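Local coordinates for protein L-fuculose phosphate aldolase (Streptococcus pneumoniae, PDB 4C24) that is a class II aldolase of the aldolase/adducin (AraD-like) family, modelled with bound zinc and forming an assembly of four chains, at residues E54-E57 with S58-V61; V62-I65 with N66-V70; H83-Q86 with Y87-D91. All coordinates share one frame; numbering follows the deposited sequence. Where two conformers were deposited one is given.

Contact 1: E54-E57 with S58-V61; sequences EIKE and SDIV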
loop_
_atom_site.group_PDB
_atom_site.type_symbol
_atom_site.label_atom_id
_atom_site.label_comp_id
_atom_site.label_asym_id
_atom_site.label_seq_id
_atom_site.Cartn_x
_atom_site.Cartn_y
_atom_site.Cartn_z
ATOM N N GLU A 54 -14.630 1.162 -18.440
ATOM C CA GLU A 54 -15.368 0.797 -19.649
ATOM C C GLU A 54 -16.699 1.541 -19.774
ATOM O O GLU A 54 -17.460 1.293 -20.704
ATOM C CB GLU A 54 -15.611 -0.713 -19.679
ATOM C CG GLU A 54 -14.333 -1.539 -19.722
ATOM C CD GLU A 54 -14.567 -2.950 -20.214
ATOM O OE1 GLU A 54 -15.250 -3.726 -19.511
ATOM O OE2 GLU A 54 -14.059 -3.284 -21.306
ATOM N N ILE A 55 -16.981 2.453 -18.848
ATOM C CA ILE A 55 -18.235 3.206 -18.898
ATOM C C ILE A 55 -18.185 4.327 -19.942
ATOM O O ILE A 55 -17.298 5.191 -19.904
ATOM C CB ILE A 55 -18.639 3.781 -17.517
ATOM C CG1 ILE A 55 -18.723 2.665 -16.474
ATOM C CG2 ILE A 55 -19.976 4.519 -17.608
ATOM C CD1 ILE A 55 -18.995 3.181 -15.076
ATOM N N LYS A 56 -19.149 4.300 -20.867
ATOM C CA LYS A 56 -19.326 5.367 -21.849
ATOM C C LYS A 56 -20.474 6.271 -21.439
ATOM O O LYS A 56 -21.338 5.875 -20.640
ATOM C CB LYS A 56 -19.648 4.777 -23.217
ATOM C CG LYS A 56 -18.599 3.834 -23.774
ATOM C CD LYS A 56 -18.976 3.487 -25.200
ATOM C CE LYS A 56 -18.465 2.120 -25.616
ATOM N NZ LYS A 56 -19.588 1.143 -25.652
ATOM N N GLU A 57 -20.498 7.477 -21.995
ATOM C CA GLU A 57 -21.576 8.422 -21.753
ATOM C C GLU A 57 -22.954 7.771 -21.959
ATOM O O GLU A 57 -23.877 8.004 -21.174
ATOM C CB GLU A 57 -21.396 9.665 -22.636
ATOM C CG GLU A 57 -22.345 10.799 -22.311
ATOM C CD GLU A 57 -21.865 12.151 -22.806
ATOM O OE1 GLU A 57 -20.639 12.395 -22.820
ATOM O OE2 GLU A 57 -22.726 12.980 -23.165
ATOM N N SER A 58 -23.079 6.933 -22.986
ATOM C CA SER A 58 -24.337 6.270 -23.284
ATOM C C SER A 58 -24.739 5.219 -22.257
ATOM O O SER A 58 -25.872 4.773 -22.271
ATOM C CB SER A 58 -24.336 5.681 -24.702
ATOM O OG SER A 58 -23.362 4.665 -24.851
ATOM N N ASP A 59 -23.810 4.814 -21.391
ATOM C CA ASP A 59 -24.115 3.848 -20.317
ATOM C C ASP A 59 -24.678 4.532 -19.076
ATOM O O ASP A 59 -25.247 3.851 -18.192
ATOM C CB ASP A 59 -22.862 3.092 -19.868
ATOM C CG ASP A 59 -22.319 2.137 -20.926
ATOM O OD1 ASP A 59 -23.113 1.427 -21.593
ATOM O OD2 ASP A 59 -21.074 2.084 -21.057
ATOM N N ILE A 60 -24.474 5.841 -18.969
ATOM C CA ILE A 60 -25.036 6.629 -17.834
ATOM C C ILE A 60 -26.546 6.601 -17.936
ATOM O O ILE A 60 -27.135 6.715 -19.013
ATOM C CB ILE A 60 -24.499 8.090 -17.738
ATOM C CG1 ILE A 60 -22.968 8.092 -17.604
ATOM C CG2 ILE A 60 -25.181 8.897 -16.606
ATOM C CD1 ILE A 60 -22.447 7.433 -16.337
ATOM N N VAL A 61 -27.184 6.392 -16.792
ATOM C CA VAL A 61 -28.619 6.302 -16.737
ATOM C C VAL A 61 -29.159 7.558 -16.089
ATOM O O VAL A 61 -28.611 8.044 -15.086
ATOM C CB VAL A 61 -29.102 5.053 -15.951
ATOM C CG1 VAL A 61 -30.614 5.041 -15.872
ATOM C CG2 VAL A 61 -28.607 3.759 -16.589
HETATM O O HOH W 1 -26.663 8.076 -21.208
#
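D59 reaches back to K56 twice at the 3-10 turn that leads into strand 61-64. D59 N donates to K56 O at 2.8 Å, closing the turn, and K56 N returns a nearly straight bond (175°) to D59 OD2 at 2.9 Å. In this second bond the carboxylate accepts the NH of the residue three places back, at the start of the turn. It meets OD2 on its anti side, 27° out of the carboxylate plane. With CG anti to the D59 carbonyl carbon, chi1 -68° sets the carboxylate beside the D59 backbone N, where OD2 meets K56 N. Its other oxygen, OD1, forms a salt bridge with R74, which leaves both ends of the group held.

These bonds belong to the tight, buried side, together with apolar packing. I55 CG2 packs on D59 CB at 3.9 Å and on I60 CD1 at 4.0 Å, the two isoleucine side chains crossing at about a right angle. Both are buried and touch I14 of helix 7-22, while P47 and I50 touch both I55 and D59.

The other side is looser. K56 and S58 are exposed, and K56 NZ stays 4.9 Å from D59 OD2, too far for a salt bridge though any charge attraction would be favourable. E57 leads away to S7 and helix 7-22, but its carbonyl remains in the turn: I60 N donates to E57 O at 3.1 Å, and a water gives one hydrogen to E57 O and the other to I60 O, 2.6 Å from the water oxygen.

Contact 2: V62-I65 with N66-V70; sequences VMDI and NGNVV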
loop_
_atom_site.group_PDB
_atom_site.type_symbol
_atom_site.label_atom_id
_atom_site.label_comp_id
_atom_site.label_asym_id
_atom_site.label_seq_id
_atom_site.Cartn_x
_atom_site.Cartn_y
_atom_site.Cartn_z
ATOM N N VAL A 62 -30.222 8.103 -16.675
ATOM C CA VAL A 62 -30.809 9.330 -16.146
ATOM C C VAL A 62 -32.218 8.988 -15.704
ATOM O O VAL A 62 -32.968 8.323 -16.411
ATOM C CB VAL A 62 -30.830 10.463 -17.199
ATOM C CG1 VAL A 62 -31.407 11.744 -16.606
ATOM C CG2 VAL A 62 -29.409 10.693 -17.682
ATOM N N MET A 63 -32.561 9.418 -14.495
ATOM C CA MET A 63 -33.811 9.082 -13.870
ATOM C C MET A 63 -34.510 10.318 -13.358
ATOM O O MET A 63 -33.853 11.257 -12.951
ATOM C CB MET A 63 -33.455 8.284 -12.633
ATOM C CG MET A 63 -34.197 7.004 -12.455
ATOM S SD MET A 63 -33.364 6.348 -11.002
ATOM C CE MET A 63 -32.177 5.278 -11.804
ATOM N N ASP A 64 -35.835 10.300 -13.318
ATOM C CA ASP A 64 -36.579 11.365 -12.658
ATOM C C ASP A 64 -36.661 11.111 -11.130
ATOM O O ASP A 64 -36.161 10.108 -10.641
ATOM C CB ASP A 64 -37.946 11.591 -13.324
ATOM C CG ASP A 64 -38.997 10.555 -12.947
ATOM O OD1 ASP A 64 -38.757 9.682 -12.066
ATOM O OD2 ASP A 64 -40.110 10.615 -13.524
ATOM N N ILE A 65 -37.277 12.042 -10.419
ATOM C CA ILE A 65 -37.223 12.027 -8.942
ATOM C C ILE A 65 -37.937 10.812 -8.366
ATOM O O ILE A 65 -37.675 10.452 -7.212
ATOM C CB ILE A 65 -37.772 13.328 -8.316
ATOM C CG1 ILE A 65 -37.354 13.444 -6.844
ATOM C CG2 ILE A 65 -39.294 13.400 -8.431
ATOM C CD1 ILE A 65 -35.877 13.594 -6.653
ATOM N N ASN A 66 -38.804 10.178 -9.152
ATOM C CA ASN A 66 -39.485 8.948 -8.712
ATOM C C ASN A 66 -38.851 7.655 -9.231
ATOM O O ASN A 66 -39.394 6.553 -9.084
ATOM C CB ASN A 66 -40.969 9.053 -9.037
ATOM C CG ASN A 66 -41.634 10.130 -8.223
ATOM O OD1 ASN A 66 -41.668 10.042 -6.996
ATOM N ND2 ASN A 66 -42.119 11.172 -8.876
ATOM N N GLY A 67 -37.674 7.784 -9.837
ATOM C CA GLY A 67 -36.946 6.624 -10.299
ATOM C C GLY A 67 -37.354 6.081 -11.647
ATOM O O GLY A 67 -37.003 4.948 -11.987
ATOM N N ASN A 68 -38.055 6.891 -12.437
ATOM C CA ASN A 68 -38.398 6.483 -13.795
ATOM C C ASN A 68 -37.243 6.846 -14.694
ATOM O O ASN A 68 -36.798 8.002 -14.705
ATOM C CB ASN A 68 -39.641 7.204 -14.261
ATOM C CG ASN A 68 -40.846 6.862 -13.422
ATOM O OD1 ASN A 68 -41.347 5.757 -13.478
ATOM N ND2 ASN A 68 -41.299 7.815 -12.640
ATOM N N VAL A 69 -36.739 5.840 -15.392
ATOM C CA VAL A 69 -35.613 6.037 -16.308
ATOM C C VAL A 69 -36.092 6.829 -17.521
ATOM O O VAL A 69 -37.104 6.489 -18.133
ATOM C CB VAL A 69 -35.023 4.699 -16.762
ATOM C CG1 VAL A 69 -33.917 4.944 -17.787
ATOM C CG2 VAL A 69 -34.451 3.970 -15.562
ATOM N N VAL A 70 -35.370 7.900 -17.820
ATOM C CA VAL A 70 -35.713 8.754 -18.963
ATOM C C VAL A 70 -34.596 8.796 -20.014
ATOM O O VAL A 70 -34.845 9.184 -21.178
ATOM C CB VAL A 70 -36.117 10.170 -18.502
ATOM C CG1 VAL A 70 -37.473 10.123 -17.811
ATOM C CG2 VAL A 70 -35.040 10.783 -17.607
#
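D64 and N68 face each other across the end of a beta hairpin formed by strands 61-64 and 69-71. A type I turn runs from D64 to G67, with G67 N donating to D64 O at 2.9 Å, while D64 N donates to N68 O. These two bonds, together with the positive phi of G67 (83°), define a type I turn with a G1 beta bulge. Farther along, M63 and V69 form an antiparallel non-hydrogen-bonded pair, and V70 N donates to V62 O at 2.8 Å.

The D64 carboxylate is the polar hub of the loop. Its chi1 of 78° puts CG between the backbone N and the carbonyl carbon, the crowded position, and from there the group folds over the turn toward N66 N and N68 N. OD1 accepts three donors. N66 N, at 3.0 Å, makes an Asx turn and N68 N lies 2.9 Å away; the two come in over opposite faces of the carboxylate, each well out of its plane. The third is N68 ND2, which uses the syn lone pair of OD1. Three bonds on one oxygen should fix the carboxylate's rotation.

On the apolar side, V62 CG1 meets V70 CG2 at 3.9 Å, the two valines crossing at a slant. With V70 CG1 beside the backbone N, the other methyl, CG2, falls between the backbone N and the carbonyl carbon and turns to V62, lying 3.4 Å from V62 O. L42 of the neighbouring strand touches both valines. The N68 amide stands almost upright on the D64 carboxylate, the two planes being 83° apart, and N68 ND2 also reaches the syn lone pair of D64 OD2, 3.2 Å away and in the amide plane.

Contact 3: H83-Q86 with Y87-D91; sequences HLIQ and YQTRD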
loop_
_atom_site.group_PDB
_atom_site.type_symbol
_atom_site.label_atom_id
_atom_site.label_comp_id
_atom_site.label_asym_id
_atom_site.label_seq_id
_atom_site.Cartn_x
_atom_site.Cartn_y
_atom_site.Cartn_z
ATOM N N HIS A 83 -29.082 6.354 -3.661
ATOM C CA HIS A 83 -28.741 7.710 -4.043
ATOM C C HIS A 83 -29.962 8.603 -4.134
ATOM O O HIS A 83 -29.995 9.701 -3.556
ATOM C CB HIS A 83 -28.084 7.717 -5.462
ATOM C CG HIS A 83 -26.724 7.096 -5.515
ATOM N ND1 HIS A 83 -25.586 7.804 -5.855
ATOM C CD2 HIS A 83 -26.310 5.832 -5.225
ATOM C CE1 HIS A 83 -24.541 6.995 -5.825
ATOM N NE2 HIS A 83 -24.945 5.799 -5.408
ATOM N N LEU A 84 -30.986 8.125 -4.847
ATOM C CA LEU A 84 -32.169 8.925 -5.099
ATOM C C LEU A 84 -32.867 9.415 -3.820
ATOM O O LEU A 84 -33.276 10.572 -3.738
ATOM C CB LEU A 84 -33.134 8.158 -5.985
ATOM C CG LEU A 84 -34.310 8.956 -6.544
ATOM C CD1 LEU A 84 -33.850 10.136 -7.417
ATOM C CD2 LEU A 84 -35.276 8.038 -7.283
ATOM N N ILE A 85 -32.966 8.541 -2.805
ATOM C CA ILE A 85 -33.661 8.943 -1.582
ATOM C C ILE A 85 -32.930 10.081 -0.853
ATOM O O ILE A 85 -33.551 10.909 -0.181
ATOM C CB ILE A 85 -33.901 7.731 -0.661
ATOM C CG1 ILE A 85 -35.017 8.043 0.330
ATOM C CG2 ILE A 85 -32.612 7.251 0.010
ATOM C CD1 ILE A 85 -35.341 6.866 1.231
ATOM N N GLN A 86 -31.604 10.150 -1.011
ATOM C CA GLN A 86 -30.884 11.280 -0.481
ATOM C C GLN A 86 -31.333 12.555 -1.168
ATOM O O GLN A 86 -31.610 13.544 -0.532
ATOM C CB GLN A 86 -29.374 11.097 -0.602
ATOM C CG GLN A 86 -28.836 9.832 0.059
ATOM C CD GLN A 86 -28.681 9.972 1.576
ATOM O OE1 GLN A 86 -28.728 11.076 2.126
ATOM N NE2 GLN A 86 -28.403 8.853 2.238
ATOM N N TYR A 87 -31.377 12.533 -2.506
ATOM C CA TYR A 87 -31.766 13.737 -3.195
ATOM C C TYR A 87 -33.205 14.165 -2.900
ATOM O O TYR A 87 -33.517 15.352 -2.897
ATOM C CB TYR A 87 -31.591 13.541 -4.686
ATOM C CG TYR A 87 -30.180 13.279 -5.110
ATOM C CD1 TYR A 87 -29.144 14.094 -4.685
ATOM C CD2 TYR A 87 -29.874 12.168 -5.911
ATOM C CE1 TYR A 87 -27.837 13.868 -5.105
ATOM C CE2 TYR A 87 -28.566 11.915 -6.328
ATOM C CZ TYR A 87 -27.554 12.772 -5.944
ATOM O OH TYR A 87 -26.258 12.535 -6.353
ATOM N N GLN A 88 -34.072 13.184 -2.645
ATOM C CA GLN A 88 -35.463 13.417 -2.278
ATOM C C GLN A 88 -35.615 14.066 -0.922
ATOM O O GLN A 88 -36.616 14.714 -0.684
ATOM C CB GLN A 88 -36.221 12.097 -2.224
ATOM C CG GLN A 88 -36.473 11.460 -3.580
ATOM C CD GLN A 88 -37.067 10.076 -3.472
ATOM O OE1 GLN A 88 -37.179 9.533 -2.368
ATOM N NE2 GLN A 88 -37.448 9.492 -4.595
ATOM N N THR A 89 -34.644 13.861 -0.032
ATOM C CA THR A 89 -34.838 14.236 1.376
ATOM C C THR A 89 -33.885 15.329 1.858
ATOM O O THR A 89 -34.046 15.856 2.969
ATOM C CB THR A 89 -34.703 12.993 2.304
ATOM O OG1 THR A 89 -33.414 12.401 2.141
ATOM C CG2 THR A 89 -35.774 11.952 2.006
ATOM N N ARG A 90 -32.887 15.659 1.030
ATOM C CA ARG A 90 -31.852 16.623 1.364
ATOM C C ARG A 90 -31.638 17.577 0.210
ATOM O O ARG A 90 -31.415 17.124 -0.907
ATOM C CB ARG A 90 -30.536 15.893 1.583
ATOM C CG ARG A 90 -30.661 14.799 2.604
ATOM C CD ARG A 90 -29.317 14.383 3.079
ATOM N NE ARG A 90 -28.433 15.463 3.522
ATOM C CZ ARG A 90 -27.512 15.245 4.455
ATOM N NH1 ARG A 90 -27.464 14.050 5.024
ATOM N NH2 ARG A 90 -26.674 16.193 4.828
ATOM N N ASP A 91 -31.703 18.871 0.514
ATOM C CA ASP A 91 -31.477 19.915 -0.483
ATOM C C ASP A 91 -29.998 20.319 -0.589
ATOM O O ASP A 91 -29.618 21.065 -1.510
ATOM C CB ASP A 91 -32.356 21.141 -0.182
ATOM C CG ASP A 91 -32.153 21.683 1.233
ATOM O OD1 ASP A 91 -31.328 21.119 1.982
ATOM O OD2 ASP A 91 -32.822 22.676 1.598
HETATM O O HOH W 2 -29.506 11.757 4.751
#
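Q88 lies back over the preceding turn of helix 80-89, its extended side chain overlapping L84 and I85. Q88 CG sits 3.3 Å from L84 O; beyond it the amide spans the two residues, NE2 against L84 CG at 3.7 Å and OE1 beside I85 CG1 at 3.8 Å. The amide nitrogen is committed elsewhere, to the carbonyl of I65. Beneath, Q88 N donates to L84 O, almost in line with the carbonyl bond.

T89 follows the same backward course with a different group. Its chi1 of 59° brings OG1 over the preceding turn, where the hydroxyl donates to I85 O at 2.8 Å. The donor is tilted 22° from the carbonyl plane.

Helical geometry is lost at R90, and the carbonyl of Q86 marks the change: T89 N donates to it from above its plane, and R90 N reaches it by a weak bond. The side chains of Q86 and R90 run alongside each other in one direction, with R90 CD 3.5 Å from Q86 OE1. A water completes the pair, donating to Q86 OE1 at 2.8 Å and accepting from R90 NH1 at 3.1 Å, in plane at the guanidinium edge. That guanidinium also bonds the carbonyls of M149 and R152 and pairs with D92.

H83 O lies oblique to the Y87 ring, 3.4 Å from Y87 CD2; the tyrosine hydroxyl shares S34 with H83 while F36 stacks on the ring. H83 and Y87 thus face the sheet and I85 packs on helix 139-149, a layering of helices on a central beta sheet consistent with the AraD-like alpha/beta fold.

The contacts follow one another in sequence within the class II aldolase/adducin domain. The centres of contacts 1 and 2 lie about 19 Å from the centre of the chain, that of contact 3 about 12 Å; all mix buried with exposed residues, contact 3 being most buried. Contacts 1 and 2 share strand 61-64, and V61 CG1 packs on V69 CG1 at 3.8 Å. Contact 2 joins contact 3 through the probable hydrogen bond from Q88 NE2 to I65 O and L84 methyls set against the hairpin turn. An aspartate carboxylate accepts one backbone NH in contact 1 and two in contact 2, whereas in the helix carbonyls receive side-chain and backbone donors. Contacts 1 and 3 do not touch.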